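Local coordinates for endoglucanase (Uncultured bacterium, PDB 3X17), which hydrolyses internal beta-1,4-glucosidic bonds of cellulose as an endoglucanase of glycoside hydrolase family 9, at residues L147-D152 with G178-Y183; Q193-Y198 with A286-P291; R238-V243 with W308-A313; R411-T416 with L440-L445. One frame throughout, in Å; residues are numbered along the deposited sequence.

Interaction 1 of 4, residues L147-D152 with G178-Y183. With ZN (zinc ion), chain C.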
# COMPACT_ATOMS: atom_id res chain seq x y z
N LEU A 147 -25.38 -9.87 -0.81
CA LEU A 147 -25.20 -8.88 -1.84
C LEU A 147 -25.34 -7.48 -1.32
O LEU A 147 -26.32 -7.15 -0.73
CB LEU A 147 -26.24 -9.08 -2.91
CG LEU A 147 -25.93 -8.77 -4.36
CD1 LEU A 147 -27.12 -8.34 -5.09
CD2 LEU A 147 -24.85 -7.81 -4.52
N ASP A 148 -24.36 -6.64 -1.56
CA ASP A 148 -24.38 -5.26 -1.06
C ASP A 148 -24.41 -4.26 -2.19
O ASP A 148 -23.72 -4.44 -3.21
CB ASP A 148 -23.13 -5.01 -0.21
CG ASP A 148 -21.84 -5.34 -0.97
OD1 ASP A 148 -21.76 -6.43 -1.58
OD2 ASP A 148 -20.92 -4.49 -1.00
N HIS A 149 -25.08 -3.13 -1.98
CA HIS A 149 -24.84 -1.96 -2.81
C HIS A 149 -25.07 -2.35 -4.26
O HIS A 149 -24.46 -1.79 -5.18
CB HIS A 149 -23.41 -1.42 -2.62
CG HIS A 149 -23.14 -0.94 -1.22
ND1 HIS A 149 -22.12 -1.45 -0.45
CD2 HIS A 149 -23.80 -0.06 -0.44
CE1 HIS A 149 -22.13 -0.87 0.74
NE2 HIS A 149 -23.15 -0.02 0.78
N HIS A 150 -26.06 -3.20 -4.46
CA HIS A 150 -26.50 -3.52 -5.81
C HIS A 150 -27.19 -2.36 -6.54
O HIS A 150 -27.44 -2.45 -7.75
CB HIS A 150 -27.41 -4.75 -5.82
CG HIS A 150 -27.60 -5.34 -7.18
ND1 HIS A 150 -28.72 -5.08 -7.95
CD2 HIS A 150 -26.77 -6.07 -7.96
CE1 HIS A 150 -28.61 -5.72 -9.10
NE2 HIS A 150 -27.43 -6.32 -9.13
N GLU A 151 -27.49 -1.28 -5.81
CA GLU A 151 -28.10 -0.10 -6.47
C GLU A 151 -27.11 1.01 -6.85
O GLU A 151 -27.52 2.14 -7.12
CB GLU A 151 -29.28 0.45 -5.65
CG GLU A 151 -30.43 -0.55 -5.43
CD GLU A 151 -30.91 -1.18 -6.74
OE1 GLU A 151 -31.20 -0.42 -7.68
OE2 GLU A 151 -30.97 -2.43 -6.83
N ASP A 152 -25.81 0.71 -6.85
CA ASP A 152 -24.78 1.75 -7.11
C ASP A 152 -24.84 2.11 -8.60
O ASP A 152 -24.67 1.22 -9.43
CB ASP A 152 -23.37 1.19 -6.82
CG ASP A 152 -23.05 1.07 -5.33
OD1 ASP A 152 -23.85 1.52 -4.48
OD2 ASP A 152 -21.97 0.51 -4.99
N GLY A 178 -12.28 1.14 5.68
CA GLY A 178 -13.26 0.67 6.64
C GLY A 178 -14.68 1.19 6.42
O GLY A 178 -15.60 0.85 7.19
N ASP A 179 -14.85 2.08 5.46
CA ASP A 179 -16.18 2.43 4.97
C ASP A 179 -16.46 1.63 3.71
O ASP A 179 -15.73 0.68 3.37
CB ASP A 179 -16.27 3.93 4.65
CG ASP A 179 -15.32 4.35 3.55
OD1 ASP A 179 -14.17 3.85 3.56
OD2 ASP A 179 -15.71 5.14 2.67
N TYR A 180 -17.52 2.02 3.02
CA TYR A 180 -17.97 1.28 1.84
C TYR A 180 -17.99 2.16 0.60
O TYR A 180 -18.39 1.71 -0.48
CB TYR A 180 -19.36 0.66 2.06
CG TYR A 180 -19.43 -0.31 3.23
CD1 TYR A 180 -18.46 -1.31 3.39
CD2 TYR A 180 -20.46 -0.25 4.16
CE1 TYR A 180 -18.51 -2.20 4.45
CE2 TYR A 180 -20.54 -1.17 5.20
CZ TYR A 180 -19.56 -2.13 5.35
OH TYR A 180 -19.61 -3.03 6.42
N GLY A 181 -17.49 3.38 0.74
CA GLY A 181 -17.30 4.25 -0.42
C GLY A 181 -16.33 3.65 -1.43
O GLY A 181 -15.51 2.81 -1.10
N LYS A 182 -16.52 3.99 -2.70
CA LYS A 182 -15.64 3.51 -3.75
C LYS A 182 -15.12 4.74 -4.48
O LYS A 182 -15.86 5.67 -4.74
CB LYS A 182 -16.42 2.62 -4.71
CG LYS A 182 -17.18 1.47 -4.00
CD LYS A 182 -17.79 0.47 -4.98
CE LYS A 182 -18.80 1.12 -5.91
NZ LYS A 182 -19.67 0.06 -6.58
N TYR A 183 -13.82 4.83 -4.64
CA TYR A 183 -13.23 6.12 -4.98
C TYR A 183 -12.26 5.89 -6.11
O TYR A 183 -11.38 5.05 -6.00
CB TYR A 183 -12.45 6.66 -3.79
CG TYR A 183 -13.24 6.84 -2.54
CD1 TYR A 183 -13.36 5.80 -1.63
CD2 TYR A 183 -13.70 8.11 -2.17
CE1 TYR A 183 -13.95 5.98 -0.42
CE2 TYR A 183 -14.29 8.32 -0.93
CZ TYR A 183 -14.46 7.25 -0.08
OH TYR A 183 -15.07 7.42 1.14
ZN ZN C . -20.53 -2.62 -1.17
O HOH W 1 -21.69 -2.41 -5.84
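Charge pairing between Asp-152 and Lys-182 is the most direct link between the loop 147-152 and the segment 178-183. Lys-182 NZ donates to Asp-152 OD2 at 2.8 Å and meets the anti lone pair of that oxygen, the one turned away from OD1. The other oxygen, OD1, is taken by Arg-265, so each oxygen of the buried carboxylate has its own cation. Lys-182 reaches it with a chain bent at chi3 (-61°), and its NZ also donates to the backbone oxygens of Gly-172 and Ala-170. With an alanine here, Asp-152 OD2 would probably lose its charged mate, and the carbonyls of Gly-172 and Ala-170 the ammonium they share.

One water adds a looser bridge: it donates to His-149 O at 2.9 Å and accepts a weak bond from Lys-182 NZ at 3.3 Å.

Apolar contact is confined to His-149 and Tyr-180. Tyr-180 CB lies 3.4 Å from His-149 CE1, and the ring planes are inclined at 54°, with Tyr-180 CD2 at the edge of the imidazole. Tyr-180 OH bonds to the backbone oxygen of Ile-256.

The atom next to CE1 is the metal ligand: the zinc ion is bound by His-149 ND1 at 2.1 Å and by Asp-148 OD2 at 1.9 Å, while His-149 NE2 is hydrogen-bonded to Asp-261, a second-shell carboxylate that should set the ring's rotation. Cys-132 and His-175 complete a four-residue zinc site of Cys, Asp and two His, within the glycoside hydrolase family 9 domain.

Interaction 2 of 4, residues Q193-Y198 with A286-P291; sequences QLLKAY and ARIFAP
The two rings, Tyr-198 and Phe-289, each receive one aliphatic methyl at a slant. Ile-288 CG2 comes to 3.9 Å from Tyr-198 CD2, and Leu-195 CD2 lies at the same 3.9 Å from Phe-289 CE1. The leucine and the phenylalanine cross at about a right angle, whereas Tyr-198 and Ile-288 slide past each other in opposite directions. Beyond the pair of segments, Phe-289 also meets the ring of Phe-296, and Tyr-198 rests on Ile-222 of helix 221-235.

Leu-195 and Ile-288 also pack directly on each other. Ile-288 CD1 packs 3.7 Å from Leu-195 CB and reaches the backbone as well, 3.6 Å from Leu-195 O. Its gamma carbons divide the work: CG1, beside the backbone N (chi1 -72°), carries CD1 to the leucine stem, while CG2 lies 3.9 Å from Leu-195 CD2 and also serves the tyrosine.

This is helix-to-helix packing in the (alpha/alpha)6 barrel of the catalytic domain, joining helix 184-200 to the C-terminal end of helix 272-288.

A polar fringe borders the apolar patch. Lys-196 NZ and Arg-287 NH1 lie 4.6 Å apart, and both form salt bridges to the same oxygen, Glu-199 OE1, which probably offsets their like charge. Asp-386 is a further salt-bridge partner of the lysine, and Glu-346 one of Arg-287 NH2.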
# COMPACT_ATOMS: atom_id res chain seq x y z
N GLN A 193 -0.50 -0.18 -8.96
CA GLN A 193 0.55 -0.72 -8.12
C GLN A 193 0.52 -2.25 -8.02
O GLN A 193 1.56 -2.90 -8.05
CB GLN A 193 0.60 -0.06 -6.74
CG GLN A 193 1.04 1.38 -6.73
CD GLN A 193 0.91 2.02 -5.35
OE1 GLN A 193 1.85 2.03 -4.56
NE2 GLN A 193 -0.26 2.59 -5.07
N LEU A 194 -0.66 -2.85 -7.95
CA LEU A 194 -0.73 -4.31 -8.05
C LEU A 194 -0.20 -4.78 -9.41
O LEU A 194 0.51 -5.79 -9.51
CB LEU A 194 -2.15 -4.83 -7.80
CG LEU A 194 -2.82 -4.40 -6.48
CD1 LEU A 194 -4.26 -4.96 -6.43
CD2 LEU A 194 -2.04 -4.85 -5.21
N LEU A 195 -0.50 -4.01 -10.45
CA LEU A 195 -0.09 -4.41 -11.78
C LEU A 195 1.44 -4.43 -11.85
O LEU A 195 2.03 -5.33 -12.45
CB LEU A 195 -0.62 -3.43 -12.84
CG LEU A 195 -2.04 -3.70 -13.37
CD1 LEU A 195 -2.46 -2.51 -14.23
CD2 LEU A 195 -2.11 -4.99 -14.20
N LYS A 196 2.06 -3.43 -11.24
CA LYS A 196 3.52 -3.29 -11.28
C LYS A 196 4.18 -4.38 -10.46
O LYS A 196 5.26 -4.84 -10.81
CB LYS A 196 3.90 -1.91 -10.71
CG LYS A 196 5.24 -1.41 -11.14
CD LYS A 196 5.35 -1.35 -12.67
CE LYS A 196 6.83 -1.45 -13.05
NZ LYS A 196 6.96 -1.70 -14.52
N ALA A 197 3.59 -4.71 -9.31
CA ALA A 197 4.02 -5.86 -8.54
C ALA A 197 4.07 -7.10 -9.43
O ALA A 197 5.01 -7.90 -9.36
CB ALA A 197 3.09 -6.11 -7.36
N TYR A 198 2.99 -7.34 -10.17
CA TYR A 198 2.93 -8.52 -10.98
C TYR A 198 3.95 -8.45 -12.11
O TYR A 198 4.66 -9.40 -12.35
CB TYR A 198 1.54 -8.77 -11.57
CG TYR A 198 1.58 -9.89 -12.60
CD1 TYR A 198 1.59 -11.24 -12.20
CD2 TYR A 198 1.81 -9.61 -13.95
CE1 TYR A 198 1.68 -12.26 -13.13
CE2 TYR A 198 1.97 -10.63 -14.88
CZ TYR A 198 1.91 -11.95 -14.46
OH TYR A 198 2.05 -12.93 -15.39
N ALA A 286 -3.46 -2.75 -20.39
CA ALA A 286 -3.42 -3.10 -21.81
C ALA A 286 -2.10 -3.81 -22.13
O ALA A 286 -2.07 -4.76 -22.91
CB ALA A 286 -3.60 -1.86 -22.68
N ARG A 287 -1.02 -3.36 -21.53
CA ARG A 287 0.27 -3.93 -21.76
C ARG A 287 0.38 -5.25 -21.04
O ARG A 287 0.88 -6.19 -21.55
CB ARG A 287 1.37 -2.98 -21.29
CG ARG A 287 2.73 -3.58 -21.12
CD ARG A 287 3.42 -3.07 -19.89
NE ARG A 287 3.31 -1.66 -19.83
CZ ARG A 287 3.36 -0.91 -18.75
NH1 ARG A 287 3.55 -1.40 -17.56
NH2 ARG A 287 3.23 0.38 -18.89
N ILE A 288 -0.11 -5.29 -19.83
CA ILE A 288 0.17 -6.43 -18.98
C ILE A 288 -0.77 -7.61 -19.25
O ILE A 288 -0.36 -8.77 -19.09
CB ILE A 288 0.17 -6.00 -17.48
CG1 ILE A 288 1.40 -5.16 -17.17
CG2 ILE A 288 0.14 -7.18 -16.56
CD1 ILE A 288 1.29 -4.42 -15.86
N PHE A 289 -2.01 -7.34 -19.66
CA PHE A 289 -3.00 -8.43 -19.81
C PHE A 289 -2.89 -9.04 -21.19
O PHE A 289 -3.64 -9.96 -21.51
CB PHE A 289 -4.45 -7.92 -19.63
CG PHE A 289 -4.92 -7.89 -18.21
CD1 PHE A 289 -4.63 -6.81 -17.39
CD2 PHE A 289 -5.70 -8.94 -17.71
CE1 PHE A 289 -5.04 -6.80 -16.06
CE2 PHE A 289 -6.13 -8.93 -16.37
CZ PHE A 289 -5.82 -7.84 -15.56
N ALA A 290 -2.06 -8.45 -22.05
CA ALA A 290 -2.00 -8.86 -23.45
C ALA A 290 -1.80 -10.38 -23.69
O ALA A 290 -2.50 -10.95 -24.51
CB ALA A 290 -0.97 -8.04 -24.24
N PRO A 291 -0.91 -11.04 -22.93
CA PRO A 291 -0.74 -12.50 -23.12
C PRO A 291 -1.88 -13.35 -22.56
O PRO A 291 -1.93 -14.54 -22.83
CB PRO A 291 0.56 -12.82 -22.36
CG PRO A 291 1.20 -11.46 -22.05
CD PRO A 291 0.06 -10.49 -21.96

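Interaction 3 of 4, residues R238-V243 with W308-A313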
# COMPACT_ATOMS: atom_id res chain seq x y z
N ARG A 238 -17.59 8.07 -18.49
CA ARG A 238 -18.66 8.71 -19.23
C ARG A 238 -18.26 8.60 -20.70
O ARG A 238 -17.06 8.53 -21.00
CB ARG A 238 -18.65 10.15 -18.75
CG ARG A 238 -19.83 10.96 -19.05
CD ARG A 238 -19.32 12.35 -19.30
NE ARG A 238 -19.44 13.16 -18.12
CZ ARG A 238 -19.02 14.42 -18.03
NH1 ARG A 238 -18.25 14.96 -18.97
NH2 ARG A 238 -19.34 15.10 -16.95
N PRO A 239 -19.23 8.59 -21.63
CA PRO A 239 -18.85 8.24 -22.99
C PRO A 239 -17.86 9.21 -23.63
O PRO A 239 -17.20 8.85 -24.61
CB PRO A 239 -20.18 8.26 -23.75
CG PRO A 239 -21.19 7.91 -22.71
CD PRO A 239 -20.70 8.62 -21.47
N ASP A 240 -17.74 10.42 -23.10
CA ASP A 240 -16.75 11.32 -23.66
C ASP A 240 -15.34 10.98 -23.13
O ASP A 240 -14.35 11.52 -23.62
CB ASP A 240 -17.13 12.81 -23.48
CG ASP A 240 -17.22 13.22 -22.01
OD1 ASP A 240 -17.18 12.34 -21.12
OD2 ASP A 240 -17.43 14.42 -21.75
N GLY A 241 -15.26 10.04 -22.18
CA GLY A 241 -13.96 9.59 -21.66
C GLY A 241 -13.65 10.12 -20.29
O GLY A 241 -12.77 9.59 -19.60
N ALA A 242 -14.43 11.08 -19.81
CA ALA A 242 -14.24 11.58 -18.45
C ALA A 242 -14.65 10.53 -17.39
O ALA A 242 -15.48 9.68 -17.66
CB ALA A 242 -15.03 12.90 -18.24
N VAL A 243 -14.05 10.59 -16.21
CA VAL A 243 -14.25 9.57 -15.18
C VAL A 243 -14.76 10.19 -13.89
O VAL A 243 -14.23 11.21 -13.43
CB VAL A 243 -12.96 8.74 -14.91
CG1 VAL A 243 -13.18 7.69 -13.80
CG2 VAL A 243 -12.51 8.05 -16.18
N TRP A 308 -7.93 9.98 -22.65
CA TRP A 308 -6.95 10.94 -23.09
C TRP A 308 -7.54 11.95 -24.09
O TRP A 308 -7.12 13.10 -24.12
CB TRP A 308 -5.72 10.27 -23.71
CG TRP A 308 -4.66 11.29 -24.03
CD1 TRP A 308 -4.44 11.91 -25.23
CD2 TRP A 308 -3.75 11.88 -23.10
NE1 TRP A 308 -3.42 12.81 -25.11
CE2 TRP A 308 -2.99 12.83 -23.81
CE3 TRP A 308 -3.46 11.65 -21.74
CZ2 TRP A 308 -1.95 13.56 -23.21
CZ3 TRP A 308 -2.44 12.39 -21.14
CH2 TRP A 308 -1.72 13.35 -21.87
N ARG A 309 -8.50 11.53 -24.92
CA ARG A 309 -9.15 12.47 -25.84
C ARG A 309 -9.87 13.56 -25.05
O ARG A 309 -9.71 14.76 -25.30
CB ARG A 309 -10.15 11.75 -26.73
CG ARG A 309 -9.61 11.37 -28.09
CD ARG A 309 -10.50 10.32 -28.76
NE ARG A 309 -9.67 9.16 -29.07
CZ ARG A 309 -10.03 7.90 -28.87
NH1 ARG A 309 -11.26 7.59 -28.49
NH2 ARG A 309 -9.16 6.93 -29.16
N PHE A 310 -10.58 13.14 -24.01
CA PHE A 310 -11.16 14.09 -23.08
C PHE A 310 -10.13 15.04 -22.48
O PHE A 310 -10.35 16.24 -22.46
CB PHE A 310 -11.96 13.41 -21.98
CG PHE A 310 -12.67 14.37 -21.08
CD1 PHE A 310 -13.93 14.87 -21.43
CD2 PHE A 310 -12.05 14.85 -19.93
CE1 PHE A 310 -14.56 15.81 -20.63
CE2 PHE A 310 -12.70 15.76 -19.11
CZ PHE A 310 -13.95 16.26 -19.47
N LEU A 311 -9.05 14.50 -21.91
CA LEU A 311 -8.01 15.35 -21.30
C LEU A 311 -7.37 16.35 -22.27
O LEU A 311 -7.01 17.44 -21.88
CB LEU A 311 -6.91 14.52 -20.64
CG LEU A 311 -7.34 13.68 -19.45
CD1 LEU A 311 -6.35 12.54 -19.26
CD2 LEU A 311 -7.43 14.59 -18.20
N ALA A 312 -7.16 15.96 -23.51
CA ALA A 312 -6.47 16.83 -24.46
C ALA A 312 -7.37 18.01 -24.90
O ALA A 312 -6.87 19.04 -25.34
CB ALA A 312 -5.95 16.05 -25.67
N ALA A 313 -8.67 17.91 -24.59
CA ALA A 313 -9.65 18.93 -24.96
C ALA A 313 -10.08 19.72 -23.75
O ALA A 313 -11.02 20.50 -23.81
CB ALA A 313 -10.89 18.29 -25.62
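The Ala-242 methyl lies over the centre of one face of the Phe-310 ring. Ala-242 CB sits 3.6 Å from the ring centroid and 5° off its normal, and its distances to the six ring carbons are nearly equal, which together define a centred CH-pi contact. The phenylalanine is laid out for this by its first torsion: CG lies opposite the backbone N (chi1 -175°), so the ring extends from the helix into the curve of the loop.

Asp-240 crosses the phenylalanine obliquely. Its OD2 approaches Phe-310 CE1 to 3.4 Å. That same oxygen accepts from Arg-238 NH1 at 2.9 Å through its syn lone pair, in the guanidinium plane; the salt bridge holds the carboxylate in place beside the ring. The guanidinium plane stands 83° from the ring, with Arg-238 NH1 4.1 Å from Phe-310 CE1.

Phe-310, near the C-terminal end of helix 294-312, packs on a type I beta turn from Arg-238 to Gly-241 and on Ala-242 just after it, between helix 221-235 and strand 243-249 of the catalytic (alpha/alpha)6 barrel domain. A serine in place of Phe-310 has no ring, and would probably leave a gap over the Ala-242 methyl and the Asp-240 carboxylate without its apolar neighbour.

At Gly-241 the positive phi would jam a CB against the carbonyl oxygen of Asp-240. Gly-241 C lies 4.1 Å from Phe-310 CB. Ile-270 of strand 265-271 also touches both Ala-242 and Phe-310.

Interaction 4 of 4, residues R411-T416 with L440-L445; sequences RSVFQT and LAKGML
Lys-442 NZ is the polar atom held by several groups here: it donates to a water at 3.0 Å and to the backbone oxygen of Pro-425, with a long, weak ion pair to Glu-438 besides. The same water lies 2.9 Å from Thr-416 OG1 and is hydrogen-bonded to it, which makes a water-mediated bridge from one helix to the other. The lysine chain is extended beyond CG, and this full stretch carries the ammonium along to the level of Thr-416.

The lower part of that chain does the apolar work. Val-413 lays both methyls against it: CG1 lies 3.8 Å from Lys-442 CB, and CG2 is at the same 3.8 Å from Lys-442 CG. The first torsion of the valine (chi1 171°) sets CG1 opposite the backbone N and CG2 beside it, turning the fork toward the lysine, which it crosses obliquely.

Helices 396-418 and 435-452, to which the segments belong, follow each other in the chain and run roughly antiparallel here, as neighbouring helices of the (alpha/alpha)6 barrel do. Between segments 411-416 and 440-445 the nearest CA atoms are those of Val-413 and Lys-442, 6.4 Å apart.

One turn further on, Leu-445 CD1 meets Val-413 CG2 at 4.3 Å, a looser touch. Pro-373, in a loop, packs on both Lys-442 and Leu-445, while Leu-446, the next residue of the second helix, lies against Val-413 and Phe-414.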
# COMPACT_ATOMS: atom_id res chain seq x y z
N ARG A 411 17.94 7.79 -2.87
CA ARG A 411 19.03 8.27 -2.03
C ARG A 411 18.51 9.08 -0.84
O ARG A 411 18.82 8.77 0.31
CB ARG A 411 20.09 9.05 -2.84
CG ARG A 411 21.53 8.70 -2.45
CD ARG A 411 22.57 9.50 -3.24
NE ARG A 411 22.48 9.21 -4.67
CZ ARG A 411 22.29 10.13 -5.61
NH1 ARG A 411 22.25 11.42 -5.29
NH2 ARG A 411 22.15 9.77 -6.88
N SER A 412 17.64 10.05 -1.09
CA SER A 412 16.99 10.70 0.05
C SER A 412 16.23 9.73 0.97
O SER A 412 16.34 9.84 2.19
CB SER A 412 16.11 11.88 -0.38
OG SER A 412 15.12 11.43 -1.27
N VAL A 413 15.49 8.77 0.42
CA VAL A 413 14.86 7.77 1.28
C VAL A 413 15.90 7.07 2.16
O VAL A 413 15.73 6.99 3.38
CB VAL A 413 13.99 6.75 0.51
CG1 VAL A 413 13.55 5.65 1.44
CG2 VAL A 413 12.77 7.45 -0.08
N PHE A 414 16.96 6.56 1.54
CA PHE A 414 18.00 5.83 2.26
C PHE A 414 18.64 6.65 3.38
O PHE A 414 18.87 6.13 4.47
CB PHE A 414 19.07 5.35 1.30
CG PHE A 414 20.01 4.33 1.93
CD1 PHE A 414 19.56 3.04 2.19
CD2 PHE A 414 21.28 4.71 2.38
CE1 PHE A 414 20.38 2.11 2.84
CE2 PHE A 414 22.11 3.79 3.02
CZ PHE A 414 21.65 2.49 3.26
N GLN A 415 18.85 7.94 3.13
CA GLN A 415 19.39 8.82 4.16
C GLN A 415 18.48 8.95 5.38
O GLN A 415 18.96 9.01 6.54
CB GLN A 415 19.66 10.20 3.58
CG GLN A 415 19.65 11.31 4.62
CD GLN A 415 20.00 12.68 4.04
OE1 GLN A 415 19.87 13.70 4.72
NE2 GLN A 415 20.47 12.70 2.80
N THR A 416 17.16 9.03 5.15
CA THR A 416 16.23 9.05 6.28
C THR A 416 16.26 7.71 7.02
O THR A 416 16.30 7.65 8.25
CB THR A 416 14.79 9.38 5.83
OG1 THR A 416 14.80 10.57 5.04
CG2 THR A 416 13.87 9.60 7.05
N LEU A 440 6.10 2.01 3.20
CA LEU A 440 6.22 0.94 2.22
C LEU A 440 6.40 1.51 0.82
O LEU A 440 7.14 0.95 0.00
CB LEU A 440 5.01 0.01 2.30
CG LEU A 440 5.03 -1.02 3.44
CD1 LEU A 440 3.60 -1.55 3.64
CD2 LEU A 440 5.99 -2.20 3.12
N ALA A 441 5.75 2.64 0.54
CA ALA A 441 5.89 3.32 -0.75
C ALA A 441 7.33 3.82 -0.93
O ALA A 441 7.82 3.87 -2.05
CB ALA A 441 4.91 4.49 -0.85
N LYS A 442 7.95 4.27 0.16
CA LYS A 442 9.37 4.61 0.14
C LYS A 442 10.27 3.38 -0.03
O LYS A 442 11.31 3.46 -0.67
CB LYS A 442 9.79 5.39 1.39
CG LYS A 442 9.29 6.82 1.42
CD LYS A 442 9.60 7.48 2.80
CE LYS A 442 9.40 9.02 2.71
NZ LYS A 442 9.76 9.73 4.00
N GLY A 443 9.84 2.26 0.54
CA GLY A 443 10.42 0.97 0.22
C GLY A 443 10.41 0.70 -1.27
O GLY A 443 11.40 0.24 -1.85
N MET A 444 9.27 0.99 -1.88
CA MET A 444 9.11 0.87 -3.33
C MET A 444 10.10 1.75 -4.11
O MET A 444 10.66 1.30 -5.07
CB MET A 444 7.66 1.18 -3.75
CG MET A 444 7.37 0.89 -5.24
SD MET A 444 5.80 1.63 -5.77
CE MET A 444 4.63 0.72 -4.77
N LEU A 445 10.34 2.99 -3.69
CA LEU A 445 11.35 3.80 -4.39
C LEU A 445 12.77 3.24 -4.27
O LEU A 445 13.53 3.27 -5.25
CB LEU A 445 11.32 5.29 -4.00
CG LEU A 445 9.98 6.02 -4.04
CD1 LEU A 445 10.15 7.42 -3.48
CD2 LEU A 445 9.37 6.03 -5.44
O HOH W 2 12.63 10.09 3.13

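From the N terminus, interaction 1 closes first, bringing the zinc-binding loop against the segment that ends in strand 182-183, which leads directly into helix 184-200. That helix opens interaction 2, whose loop runs to the end of helix 272-288. Before it closes, segment 238-243 has opened interaction 3, so the two cross along the chain; helices 272-288 and 294-312, consecutive in sequence, carry their second halves. Interaction 4 comes last, a short closure between helices 396-418 and 435-452, on the opposite side of the chain's centre from interaction 1. Interactions 2 and 4 touch by packing, Gln-193 against Met-444, which links the two helix pairs; the other pairs of interactions do not touch.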